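GAF domain/HD domain protein (Geobacter sulfurreducens, PDB 3EEA) is of unknown function but may have phosphatase activity as a whole, this chain being its GAF domain, a fold that commonly senses small molecules. Local coordinates at residues K27-R32 and V124-T129; R80-L85 and P113-T118; T31-V36 and T52-S57. All coordinates share one frame; numbering follows the deposited sequence.

How the contacts relate
From the N terminus, helix 14-28 ends within 27-32, the first segment of contact 1. Contact 3 starts from the same stretch, sharing T31 and R32 with it, and closes first: 31-36 meets 52-57 at the end of the hairpin of strands 33-39 and 46-52. Farther on, contact 2 closes a loop of its own, from the end of helix 73-81 to the turn after strand 107-116. Contact 1 closes last, on strand 119-129, and its span encloses contact 2, whereas contacts 3 and 2 follow in series. All three reach one antiparallel sheet; contacts 1 and 3 are about 9 Å apart, centre to centre, and contact 2 lies across the chain's centre from contact 3.

Contact 1: residues K27-R32 and V124-T129; sequences KLVKTR and VFMART
The guanidinium of R128 reaches back to the loop after helix 14-28 and meets K30 at its edge. NH2 of R128 gives a hydrogen bond of 2.7 Å to K30 O, almost perfectly straight (179°), in the guanidinium plane and on a carbonyl lone pair. A chi1 of 49° places CG of R128 between the backbone N and the carbonyl carbon, and from there the extended chain carries the guanidinium to K30 O. Other partners fix the group further: NH1 makes a salt bridge to E139 and bonds P133 O, and F135 adds a cation-pi contact. V29 crosses the arginine chain at about a right angle, its CG1 3.9 Å from R128 NH2. Two residues earlier on the strand, the bend of M126 at chi3 (67°) sets CE against T31 CG2 at a tight 3.3 Å, and I143 of helix 137-158 packs on the same methionine. R32 runs out across T129, R32 NH1 lying 3.8 Å from T129 CG2, while T129 OG1 turns to D131. The backbones join where R32 N donates to A127 O at 2.7 Å. A127 also pairs with W33, so two residues face one: a classic beta bulge, at the entry of strand 33-39 into the antiparallel GAF-domain sheet.

Contact 2: residues R80-L85 and P113-T118; sequences RKRQHL and PMVVRT
The backbone turns at R82, whose positive phi (57°) takes it out of helix 73-81 in a left-handed conformation and carries Q83 and H84 past P113, with CA atoms of H84 and P113 6.1 Å apart. This is an example of a helix exit laid against a beta hairpin: strands 107-116 and 119-129 are neighbours in the antiparallel GAF sheet, and R117 and T118, at the tip between them, have the backbone angles of a type II' turn. Past H84 the chain enters strand 85-87, where L85 pairs with A111, so the crossing leads directly to the sheet's edge.

Near the strand the contact is made mostly by backbone against proline. The ring of P113 presses its CD on the chain, 3.6 Å from H84 N, and its CG approaches R82 C at 3.9 Å. The H84 side chain, whose CB touches P113 CD, also packs on T140 and R144 of helix 137-158. V115 brings CG2 to 4.1 Å from R82 O, and also packs on L11 of the second subunit.

At the hairpin tip the grip is polar and lies near the surface. The chain of R82 is bent at chi2 (77°), which turns CD aside. The guanidinium then meets T118 O side-on with two nitrogens: NE at 2.7 Å (N-H...O 155°) and NH2 at 3.0 Å, the oxygen lying close to the guanidinium plane and both donors tilted from the carbonyl plane. The third nitrogen, NH1, folds back on its own helix end and bonds R80 O at 3.3 Å, from above that carbonyl's plane.

Contact 3: residues T31-V36 and T52-S57; sequences TRWIAV and TGLPAS
R32, W33, L54 and P55 belong to the pocket that in this crystal holds a polyether, PG6, probably from the crystallisation liquor. The closest side-chain packing between the two segments is a CH-pi contact: L54 sets CD2 over one face of the W33 indole, 3.6 Å from the centroid of the five-membered ring and only 6° off its normal. The W33 side chain also packs on L107 of strand 107-116. P55 extends the apolar patch, with CD 4.4 Å from W33 CD1. Beside it the R32 side chain crosses the proline at about a right angle, NH2 lying 4.0 Å from P55 CG and making a weak hydrogen bond to PG6. The loop comes from the hairpin of strands 33-39 and 46-52, whose last antiparallel, hydrogen-bonded pair is I34 with T52. I34 N donates to T52 O at 3.0 Å and T52 N to I34 O at 2.9 Å. Just beyond, G53 has a positive phi (84°); a CB here would run into R32 O and crowd W33 CA, and at these angles would also be jammed against the carbonyl O of T52. I34 and T52 share a face of the sheet, and both side chains pack on R26 of helix 14-28.

Contact 1: residues K27-R32 and V124-T129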
ATOM      1  N   LYS A  27       0.489  10.071   3.012  1.00 18.91           N
ATOM      2  CA  LYS A  27      -0.302  10.507   1.865  1.00 19.55           C
ATOM      3  C   LYS A  27      -1.760  10.065   1.936  1.00 19.01           C
ATOM      4  O   LYS A  27      -2.659  10.731   1.363  1.00 18.13           O
ATOM      5  CB  LYS A  27       0.323   9.994   0.601  1.00 18.91           C
ATOM      6  CG  LYS A  27       1.623  10.692   0.255  1.00 22.83           C
ATOM      7  CD  LYS A  27       2.033  10.234  -1.101  1.00 28.36           C
ATOM      8  CE  LYS A  27       3.416  10.677  -1.421  1.00 32.09           C
ATOM      9  NZ  LYS A  27       3.651  10.221  -2.807  1.00 36.53           N
ATOM     10  N   LEU A  28      -2.025   8.957   2.619  1.00 17.39           N
ATOM     11  CA  LEU A  28      -3.393   8.436   2.677  1.00 18.23           C
ATOM     12  C   LEU A  28      -4.186   8.898   3.896  1.00 18.35           C
ATOM     13  O   LEU A  28      -5.407   8.893   3.865  1.00 20.26           O
ATOM     14  CB  LEU A  28      -3.354   6.890   2.693  1.00 16.22           C
ATOM     15  CG  LEU A  28      -2.942   6.299   1.349  1.00 18.09           C
ATOM     16  CD1 LEU A  28      -2.781   4.805   1.447  1.00 16.88           C
ATOM     17  CD2 LEU A  28      -3.954   6.760   0.242  1.00 20.68           C
ATOM     18  N   VAL A  29      -3.492   9.229   4.984  1.00 16.90           N
ATOM     19  CA  VAL A  29      -4.145   9.549   6.251  1.00 17.65           C
ATOM     20  C   VAL A  29      -3.457  10.769   6.799  1.00 18.43           C
ATOM     21  O   VAL A  29      -2.244  10.797   6.896  1.00 16.88           O
ATOM     22  CB  VAL A  29      -4.042   8.365   7.263  1.00 19.73           C
ATOM     23  CG1 VAL A  29      -4.702   8.735   8.628  1.00 17.04           C
ATOM     24  CG2 VAL A  29      -4.679   7.056   6.712  1.00 20.29           C
ATOM     25  N   LYS A  30      -4.221  11.811   7.123  1.00 19.69           N
ATOM     26  CA  LYS A  30      -3.640  13.046   7.706  1.00 20.52           C
ATOM     27  C   LYS A  30      -3.041  12.726   9.083  1.00 20.52           C
ATOM     28  O   LYS A  30      -3.715  12.193   9.980  1.00 19.25           O
ATOM     29  CB  LYS A  30      -4.702  14.158   7.814  1.00 21.68           C
ATOM     30  CG  LYS A  30      -5.148  14.633   6.443  1.00 24.98           C
ATOM     31  CD  LYS A  30      -6.236  15.736   6.474  1.00 31.57           C
ATOM     32  CE  LYS A  30      -6.627  16.194   5.040  1.00 33.52           C
ATOM     33  NZ  LYS A  30      -7.704  17.252   5.054  1.00 36.12           N
ATOM     34  N   THR A  31      -1.756  13.030   9.241  1.00 20.17           N
ATOM     35  CA  THR A  31      -1.045  12.727  10.475  1.00 20.88           C
ATOM     36  C   THR A  31       0.012  13.801  10.741  1.00 21.10           C
ATOM     37  O   THR A  31       0.532  14.424   9.791  1.00 22.33           O
ATOM     38  CB  THR A  31      -0.296  11.341  10.342  1.00 22.41           C
ATOM     39  OG1 THR A  31       0.815  11.473   9.437  1.00 28.40           O
ATOM     40  CG2 THR A  31      -1.188  10.289   9.804  1.00 25.21           C
ATOM     41  N   ARG A  32       0.331  14.041  12.003  1.00 20.02           N
ATOM     42  CA  ARG A  32       1.458  14.904  12.335  1.00 19.58           C
ATOM     43  C   ARG A  32       2.800  14.172  12.145  1.00 19.19           C
ATOM     44  O   ARG A  32       3.776  14.697  11.557  1.00 18.75           O
ATOM     45  CB  ARG A  32       1.270  15.376  13.746  1.00 20.04           C
ATOM     46  CG  ARG A  32       2.313  16.325  14.278  1.00 22.39           C
ATOM     47  CD  ARG A  32       2.052  16.559  15.721  1.00 24.78           C
ATOM     48  NE  ARG A  32       3.108  17.356  16.321  1.00 27.57           N
ATOM     49  CZ  ARG A  32       3.146  18.692  16.277  1.00 31.93           C
ATOM     50  NH1 ARG A  32       2.204  19.375  15.619  1.00 31.17           N
ATOM     51  NH2 ARG A  32       4.149  19.338  16.858  1.00 30.89           N
ATOM     52  N   VAL A 124       3.995   0.463  14.618  1.00 13.74           N
ATOM     53  CA  VAL A 124       3.891   1.764  13.936  1.00 13.53           C
ATOM     54  C   VAL A 124       3.023   2.646  14.809  1.00 14.44           C
ATOM     55  O   VAL A 124       1.859   2.289  15.106  1.00 15.33           O
ATOM     56  CB  VAL A 124       3.258   1.618  12.536  1.00 13.19           C
ATOM     57  CG1 VAL A 124       3.095   2.980  11.830  1.00 13.02           C
ATOM     58  CG2 VAL A 124       4.094   0.669  11.677  1.00 16.18           C
ATOM     59  N   PHE A 125       3.559   3.784  15.227  1.00 14.46           N
ATOM     60  CA  PHE A 125       2.778   4.769  15.961  1.00 14.77           C
ATOM     61  C   PHE A 125       2.512   5.996  15.072  1.00 14.70           C
ATOM     62  O   PHE A 125       3.411   6.479  14.357  1.00 14.30           O
ATOM     63  CB  PHE A 125       3.520   5.182  17.176  1.00 15.87           C
ATOM     64  CG  PHE A 125       3.899   4.024  18.086  1.00 17.73           C
ATOM     65  CD1 PHE A 125       2.992   3.535  19.001  1.00 18.69           C
ATOM     66  CD2 PHE A 125       5.139   3.392  17.965  1.00 16.91           C
ATOM     67  CE1 PHE A 125       3.342   2.466  19.840  1.00 17.83           C
ATOM     68  CE2 PHE A 125       5.504   2.325  18.798  1.00 16.87           C
ATOM     69  CZ  PHE A 125       4.589   1.848  19.715  1.00 17.40           C
ATOM     70  N   MET A 126       1.284   6.459  15.087  1.00 16.20           N
ATOM     71  CA  MET A 126       0.837   7.591  14.260  1.00 15.58           C
ATOM     72  C   MET A 126       0.173   8.565  15.192  1.00 16.84           C
ATOM     73  O   MET A 126      -0.507   8.149  16.112  1.00 16.85           O
ATOM     74  CB  MET A 126      -0.129   7.120  13.199  1.00 17.13           C
ATOM     75  CG  MET A 126       0.606   6.183  12.162  1.00 20.47           C
ATOM     76  SD  MET A 126      -0.472   5.591  10.878  1.00 21.45           S
ATOM     77  CE  MET A 126      -0.862   7.038   9.992  1.00 21.42           C
ATOM     78  N   ALA A 127       0.432   9.858  14.976  1.00 17.98           N
ATOM     79  CA  ALA A 127      -0.038  10.889  15.885  1.00 18.98           C
ATOM     80  C   ALA A 127      -0.628  12.040  15.098  1.00 19.41           C
ATOM     81  O   ALA A 127      -0.139  12.376  14.023  1.00 19.19           O
ATOM     82  CB  ALA A 127       1.140  11.417  16.765  1.00 19.27           C
ATOM     83  N   ARG A 128      -1.656  12.628  15.666  1.00 20.36           N
ATOM     84  CA  ARG A 128      -2.050  13.984  15.307  1.00 22.94           C
ATOM     85  C   ARG A 128      -2.552  14.764  16.529  1.00 22.77           C
ATOM     86  O   ARG A 128      -2.804  14.184  17.612  1.00 22.80           O
ATOM     87  CB  ARG A 128      -2.996  14.023  14.106  1.00 24.83           C
ATOM     88  CG  ARG A 128      -4.083  13.182  14.126  1.00 24.93           C
ATOM     89  CD  ARG A 128      -4.648  13.080  12.697  1.00 29.64           C
ATOM     90  NE  ARG A 128      -5.992  12.636  12.783  1.00 26.51           N
ATOM     91  CZ  ARG A 128      -6.711  11.985  11.867  1.00 23.76           C
ATOM     92  NH1 ARG A 128      -7.926  11.669  12.225  1.00 20.28           N
ATOM     93  NH2 ARG A 128      -6.271  11.623  10.679  1.00 24.45           N
ATOM     94  N   THR A 129      -2.624  16.095  16.387  1.00 23.09           N
ATOM     95  CA  THR A 129      -2.946  16.922  17.542  1.00 23.87           C
ATOM     96  C   THR A 129      -4.368  16.665  17.898  1.00 24.56           C
ATOM     97  O   THR A 129      -5.178  16.367  17.017  1.00 24.81           O
ATOM     98  CB  THR A 129      -2.684  18.412  17.284  1.00 24.19           C
ATOM     99  OG1 THR A 129      -3.324  18.798  16.064  1.00 24.44           O
ATOM    100  CG2 THR A 129      -1.167  18.641  17.164  1.00 22.71           C
TER

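Contact 2: residues R80-L85 and P113-T118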
ATOM      1  N   ARG A  80       0.777  -8.297  24.004  1.00 24.59           N
ATOM      2  CA  ARG A  80       0.096  -9.483  24.496  1.00 24.92           C
ATOM      3  C   ARG A  80      -1.127  -9.839  23.630  1.00 24.41           C
ATOM      4  O   ARG A  80      -1.348 -11.018  23.299  1.00 24.27           O
ATOM      5  CB  ARG A  80      -0.375  -9.266  25.938  1.00 25.09           C
ATOM      6  CG  ARG A  80       0.698  -9.272  26.966  1.00 26.74           C
ATOM      7  CD  ARG A  80       0.944 -10.674  27.429  1.00 28.58           C
ATOM      8  NE  ARG A  80       1.930 -10.762  28.494  1.00 30.35           N
ATOM      9  CZ  ARG A  80       3.222 -10.996  28.343  1.00 31.92           C
ATOM     10  NH1 ARG A  80       3.766 -11.104  27.136  1.00 36.58           N
ATOM     11  NH2 ARG A  80       3.989 -11.084  29.426  1.00 33.62           N
ATOM     12  N   LYS A  81      -1.899  -8.824  23.254  1.00 23.97           N
ATOM     13  CA  LYS A  81      -3.130  -9.025  22.496  1.00 24.37           C
ATOM     14  C   LYS A  81      -2.865  -9.068  21.001  1.00 24.17           C
ATOM     15  O   LYS A  81      -3.720  -9.491  20.252  1.00 24.77           O
ATOM     16  CB  LYS A  81      -4.112  -7.876  22.732  1.00 25.71           C
ATOM     17  CG  LYS A  81      -4.716  -7.803  24.108  1.00 30.82           C
ATOM     18  CD  LYS A  81      -5.286  -6.376  24.345  1.00 34.60           C
ATOM     19  CE  LYS A  81      -6.148  -6.261  25.623  1.00 38.33           C
ATOM     20  NZ  LYS A  81      -5.548  -6.942  26.792  1.00 41.74           N
ATOM     21  N   ARG A  82      -1.697  -8.588  20.546  1.00 23.16           N
ATOM     22  CA  ARG A  82      -1.401  -8.491  19.110  1.00 23.72           C
ATOM     23  C   ARG A  82      -2.453  -7.657  18.418  1.00 21.39           C
ATOM     24  O   ARG A  82      -2.868  -8.040  17.327  1.00 22.30           O
ATOM     25  CB  ARG A  82      -1.479  -9.842  18.383  1.00 24.77           C
ATOM     26  CG  ARG A  82      -0.299 -10.615  18.382  1.00 30.64           C
ATOM     27  CD  ARG A  82      -0.138 -11.252  19.669  1.00 33.12           C
ATOM     28  NE  ARG A  82       0.605 -12.471  19.451  1.00 40.48           N
ATOM     29  CZ  ARG A  82       0.884 -13.345  20.401  1.00 41.77           C
ATOM     30  NH1 ARG A  82       0.499 -13.133  21.647  1.00 45.16           N
ATOM     31  NH2 ARG A  82       1.548 -14.434  20.092  1.00 43.08           N
ATOM     32  N   GLN A  83      -2.905  -6.572  19.044  1.00 20.27           N
ATOM     33  CA  GLN A  83      -3.889  -5.707  18.450  1.00 21.03           C
ATOM     34  C   GLN A  83      -3.566  -4.231  18.615  1.00 18.92           C
ATOM     35  O   GLN A  83      -2.788  -3.851  19.481  1.00 19.08           O
ATOM     36  CB  GLN A  83      -5.267  -5.960  19.055  1.00 23.04           C
ATOM     37  CG  GLN A  83      -5.706  -7.421  18.860  1.00 26.54           C
ATOM     38  CD  GLN A  83      -6.990  -7.744  19.548  1.00 32.26           C
ATOM     39  OE1 GLN A  83      -7.678  -6.845  20.042  1.00 38.32           O
ATOM     40  NE2 GLN A  83      -7.346  -9.032  19.566  1.00 31.24           N
ATOM     41  N   HIS A  84      -4.153  -3.427  17.738  1.00 18.19           N
ATOM     42  CA  HIS A  84      -3.972  -1.990  17.776  1.00 17.22           C
ATOM     43  C   HIS A  84      -4.684  -1.370  18.956  1.00 18.72           C
ATOM     44  O   HIS A  84      -5.703  -1.922  19.438  1.00 16.17           O
ATOM     45  CB  HIS A  84      -4.436  -1.323  16.494  1.00 17.92           C
ATOM     46  CG  HIS A  84      -5.916  -1.106  16.379  1.00 18.01           C
ATOM     47  ND1 HIS A  84      -6.804  -2.104  16.032  1.00 20.62           N
ATOM     48  CD2 HIS A  84      -6.662   0.017  16.559  1.00 21.37           C
ATOM     49  CE1 HIS A  84      -8.027  -1.594  15.980  1.00 21.45           C
ATOM     50  NE2 HIS A  84      -7.966  -0.317  16.308  1.00 22.04           N
ATOM     51  N   LEU A  85      -4.145  -0.240  19.420  1.00 18.12           N
ATOM     52  CA  LEU A  85      -4.768   0.537  20.509  1.00 20.82           C
ATOM     53  C   LEU A  85      -4.682   2.013  20.128  1.00 20.92           C
ATOM     54  O   LEU A  85      -3.755   2.404  19.437  1.00 20.47           O
ATOM     55  CB  LEU A  85      -4.028   0.278  21.832  1.00 20.41           C
ATOM     56  CG  LEU A  85      -4.159  -1.161  22.316  1.00 22.69           C
ATOM     57  CD1 LEU A  85      -3.218  -1.497  23.507  1.00 28.80           C
ATOM     58  CD2 LEU A  85      -5.655  -1.474  22.649  1.00 26.50           C
ATOM     59  N   PRO A 113       0.415  -2.749  15.853  1.00 17.06           N
ATOM     60  CA  PRO A 113       1.512  -3.719  15.870  1.00 16.96           C
ATOM     61  C   PRO A 113       1.749  -4.225  14.477  1.00 16.38           C
ATOM     62  O   PRO A 113       0.789  -4.332  13.703  1.00 15.99           O
ATOM     63  CB  PRO A 113       1.002  -4.869  16.740  1.00 16.09           C
ATOM     64  CG  PRO A 113      -0.448  -4.733  16.783  1.00 19.65           C
ATOM     65  CD  PRO A 113      -0.786  -3.237  16.559  1.00 16.92           C
ATOM     66  N   MET A 114       3.012  -4.488  14.151  1.00 16.58           N
ATOM     67  CA  MET A 114       3.367  -5.190  12.885  1.00 17.01           C
ATOM     68  C   MET A 114       3.286  -6.681  13.205  1.00 17.38           C
ATOM     69  O   MET A 114       4.102  -7.219  13.954  1.00 17.10           O
ATOM     70  CB  MET A 114       4.767  -4.791  12.415  1.00 16.65           C
ATOM     71  CG  MET A 114       4.974  -3.304  12.162  1.00 19.04           C
ATOM     72  SD  MET A 114       6.724  -2.865  11.672  1.00 16.78           S
ATOM     73  CE  MET A 114       6.993  -4.178  10.529  1.00 23.35           C
ATOM     74  N   VAL A 115       2.256  -7.339  12.688  1.00 17.28           N
ATOM     75  CA  VAL A 115       1.984  -8.719  13.004  1.00 18.62           C
ATOM     76  C   VAL A 115       2.074  -9.568  11.722  1.00 19.90           C
ATOM     77  O   VAL A 115       1.521  -9.207  10.640  1.00 18.46           O
ATOM     78  CB  VAL A 115       0.555  -8.855  13.550  1.00 19.05           C
ATOM     79  CG1 VAL A 115       0.217 -10.313  13.808  1.00 19.49           C
ATOM     80  CG2 VAL A 115       0.370  -8.018  14.799  1.00 20.25           C
ATOM     81  N   VAL A 116       2.806 -10.652  11.844  1.00 19.69           N
ATOM     82  CA  VAL A 116       2.902 -11.647  10.793  1.00 22.55           C
ATOM     83  C   VAL A 116       2.548 -12.964  11.404  1.00 24.47           C
ATOM     84  O   VAL A 116       3.242 -13.466  12.339  1.00 24.50           O
ATOM     85  CB  VAL A 116       4.314 -11.690  10.190  1.00 24.04           C
ATOM     86  CG1 VAL A 116       4.438 -12.779   9.095  1.00 24.84           C
ATOM     87  CG2 VAL A 116       4.577 -10.361   9.593  1.00 21.93           C
ATOM     88  N   ARG A 117       1.418 -13.457  10.899  1.00 25.36           N
ATOM     89  CA  ARG A 117       0.728 -14.611  11.410  1.00 27.54           C
ATOM     90  C   ARG A 117       0.433 -14.309  12.864  1.00 26.50           C
ATOM     91  O   ARG A 117      -0.319 -13.345  13.124  1.00 28.40           O
ATOM     92  CB  ARG A 117       1.532 -15.877  11.128  1.00 28.02           C
ATOM     93  CG  ARG A 117       1.249 -16.291   9.681  1.00 32.89           C
ATOM     94  CD  ARG A 117       2.279 -17.198   9.067  1.00 39.18           C
ATOM     95  NE  ARG A 117       1.785 -17.594   7.744  1.00 45.06           N
ATOM     96  CZ  ARG A 117       2.539 -18.028   6.736  1.00 49.36           C
ATOM     97  NH1 ARG A 117       3.858 -18.142   6.870  1.00 51.30           N
ATOM     98  NH2 ARG A 117       1.963 -18.352   5.583  1.00 49.92           N
ATOM     99  N   THR A 118       1.051 -15.017  13.796  1.00 24.34           N
ATOM    100  CA  THR A 118       0.693 -14.791  15.207  1.00 25.34           C
ATOM    101  C   THR A 118       1.683 -13.923  15.980  1.00 25.33           C
ATOM    102  O   THR A 118       1.491 -13.702  17.189  1.00 26.24           O
ATOM    103  CB  THR A 118       0.624 -16.145  15.949  1.00 24.45           C
ATOM    104  OG1 THR A 118       1.940 -16.693  16.037  1.00 27.75           O
ATOM    105  CG2 THR A 118      -0.297 -17.121  15.210  1.00 25.54           C
TER

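Contact 3: residues T31-V36 and T52-S57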
ATOM      1  N   THR A  31      -1.756  13.030   9.241  1.00 20.17           N
ATOM      2  CA  THR A  31      -1.045  12.727  10.475  1.00 20.88           C
ATOM      3  C   THR A  31       0.012  13.801  10.741  1.00 21.10           C
ATOM      4  O   THR A  31       0.532  14.424   9.791  1.00 22.33           O
ATOM      5  CB  THR A  31      -0.296  11.341  10.342  1.00 22.41           C
ATOM      6  OG1 THR A  31       0.815  11.473   9.437  1.00 28.40           O
ATOM      7  CG2 THR A  31      -1.188  10.289   9.804  1.00 25.21           C
ATOM      8  N   ARG A  32       0.331  14.041  12.003  1.00 20.02           N
ATOM      9  CA  ARG A  32       1.458  14.904  12.335  1.00 19.58           C
ATOM     10  C   ARG A  32       2.800  14.172  12.145  1.00 19.19           C
ATOM     11  O   ARG A  32       3.776  14.697  11.557  1.00 18.75           O
ATOM     12  CB  ARG A  32       1.270  15.376  13.746  1.00 20.04           C
ATOM     13  CG  ARG A  32       2.313  16.325  14.278  1.00 22.39           C
ATOM     14  CD  ARG A  32       2.052  16.559  15.721  1.00 24.78           C
ATOM     15  NE  ARG A  32       3.108  17.356  16.321  1.00 27.57           N
ATOM     16  CZ  ARG A  32       3.146  18.692  16.277  1.00 31.93           C
ATOM     17  NH1 ARG A  32       2.204  19.375  15.619  1.00 31.17           N
ATOM     18  NH2 ARG A  32       4.149  19.338  16.858  1.00 30.89           N
ATOM     19  N   TRP A  33       2.877  12.963  12.672  1.00 18.61           N
ATOM     20  CA  TRP A  33       4.068  12.162  12.482  1.00 16.97           C
ATOM     21  C   TRP A  33       3.779  10.669  12.629  1.00 16.33           C
ATOM     22  O   TRP A  33       2.665  10.290  13.059  1.00 16.29           O
ATOM     23  CB  TRP A  33       5.147  12.563  13.457  1.00 16.86           C
ATOM     24  CG  TRP A  33       4.822  12.636  14.867  1.00 17.19           C
ATOM     25  CD1 TRP A  33       4.783  13.800  15.622  1.00 21.17           C
ATOM     26  CD2 TRP A  33       4.707  11.545  15.830  1.00 20.37           C
ATOM     27  NE1 TRP A  33       4.543  13.506  16.918  1.00 18.28           N
ATOM     28  CE2 TRP A  33       4.495  12.141  17.094  1.00 18.59           C
ATOM     29  CE3 TRP A  33       4.666  10.142  15.724  1.00 19.47           C
ATOM     30  CZ2 TRP A  33       4.292  11.392  18.260  1.00 21.14           C
ATOM     31  CZ3 TRP A  33       4.461   9.379  16.893  1.00 21.50           C
ATOM     32  CH2 TRP A  33       4.253  10.012  18.144  1.00 22.68           C
ATOM     33  N   ILE A  34       4.760   9.887  12.195  1.00 15.39           N
ATOM     34  CA  ILE A  34       4.791   8.424  12.217  1.00 16.17           C
ATOM     35  C   ILE A  34       6.141   7.970  12.750  1.00 15.97           C
ATOM     36  O   ILE A  34       7.184   8.529  12.389  1.00 17.52           O
ATOM     37  CB  ILE A  34       4.592   7.808  10.793  1.00 16.88           C
ATOM     38  CG1 ILE A  34       3.356   8.427  10.155  1.00 20.77           C
ATOM     39  CG2 ILE A  34       4.566   6.263  10.879  1.00 15.80           C
ATOM     40  CD1 ILE A  34       2.928   7.865   8.759  1.00 27.64           C
ATOM     41  N   ALA A  35       6.116   7.021  13.678  1.00 15.53           N
ATOM     42  CA  ALA A  35       7.309   6.493  14.296  1.00 15.05           C
ATOM     43  C   ALA A  35       7.265   4.959  14.232  1.00 15.28           C
ATOM     44  O   ALA A  35       6.322   4.361  14.762  1.00 16.71           O
ATOM     45  CB  ALA A  35       7.404   6.970  15.746  1.00 15.09           C
ATOM     46  N   VAL A  36       8.263   4.336  13.596  1.00 13.47           N
ATOM     47  CA  VAL A  36       8.281   2.916  13.376  1.00 13.89           C
ATOM     48  C   VAL A  36       9.393   2.309  14.187  1.00 14.05           C
ATOM     49  O   VAL A  36      10.504   2.838  14.190  1.00 15.22           O
ATOM     50  CB  VAL A  36       8.488   2.547  11.851  1.00 13.84           C
ATOM     51  CG1 VAL A  36       8.464   0.989  11.691  1.00 15.18           C
ATOM     52  CG2 VAL A  36       7.468   3.285  10.997  1.00 15.17           C
ATOM     53  N   THR A  52       8.991   9.906  10.648  1.00 19.44           N
ATOM     54  CA  THR A  52       8.707  10.878   9.631  1.00 20.55           C
ATOM     55  C   THR A  52       7.802  11.921  10.234  1.00 20.01           C
ATOM     56  O   THR A  52       6.757  11.613  10.830  1.00 18.78           O
ATOM     57  CB  THR A  52       7.976  10.226   8.429  1.00 21.41           C
ATOM     58  OG1 THR A  52       8.564   8.935   8.167  1.00 26.37           O
ATOM     59  CG2 THR A  52       8.043  11.115   7.238  1.00 24.78           C
ATOM     60  N   GLY A  53       8.184  13.180  10.055  1.00 19.65           N
ATOM     61  CA  GLY A  53       7.438  14.296  10.578  1.00 19.76           C
ATOM     62  C   GLY A  53       7.653  14.742  12.003  1.00 21.19           C
ATOM     63  O   GLY A  53       6.917  15.599  12.481  1.00 21.63           O
ATOM     64  N   LEU A  54       8.605  14.162  12.735  1.00 22.23           N
ATOM     65  CA  LEU A  54       8.809  14.600  14.113  1.00 22.83           C
ATOM     66  C   LEU A  54       9.428  16.008  14.064  1.00 23.52           C
ATOM     67  O   LEU A  54      10.212  16.287  13.162  1.00 22.71           O
ATOM     68  CB  LEU A  54       9.807  13.692  14.844  1.00 23.04           C
ATOM     69  CG  LEU A  54       9.383  12.317  15.310  1.00 22.13           C
ATOM     70  CD1 LEU A  54      10.582  11.537  15.881  1.00 18.41           C
ATOM     71  CD2 LEU A  54       8.259  12.443  16.329  1.00 22.76           C
ATOM     72  N   PRO A  55       9.092  16.863  15.034  1.00 24.90           N
ATOM     73  CA  PRO A  55       9.835  18.108  15.171  1.00 27.12           C
ATOM     74  C   PRO A  55      11.300  17.792  15.378  1.00 27.59           C
ATOM     75  O   PRO A  55      11.623  16.847  16.105  1.00 28.43           O
ATOM     76  CB  PRO A  55       9.243  18.748  16.424  1.00 26.66           C
ATOM     77  CG  PRO A  55       7.975  18.123  16.624  1.00 27.10           C
ATOM     78  CD  PRO A  55       8.060  16.738  16.071  1.00 26.26           C
ATOM     79  N   ALA A  56      12.162  18.557  14.715  1.00 28.27           N
ATOM     80  CA  ALA A  56      13.595  18.292  14.664  1.00 28.47           C
ATOM     81  C   ALA A  56      14.224  18.105  16.051  1.00 28.65           C
ATOM     82  O   ALA A  56      15.142  17.274  16.216  1.00 29.32           O
ATOM     83  CB  ALA A  56      14.311  19.417  13.914  1.00 28.56           C
ATOM     84  N   SER A  57      13.747  18.869  17.035  1.00 28.23           N
ATOM     85  CA  SER A  57      14.273  18.743  18.388  1.00 28.55           C
ATOM     86  C   SER A  57      14.019  17.358  18.987  1.00 28.07           C
ATOM     87  O   SER A  57      14.770  16.930  19.852  1.00 27.81           O
ATOM     88  CB  SER A  57      13.695  19.812  19.315  1.00 28.59           C
ATOM     89  OG  SER A  57      12.300  19.656  19.465  1.00 29.98           O
TER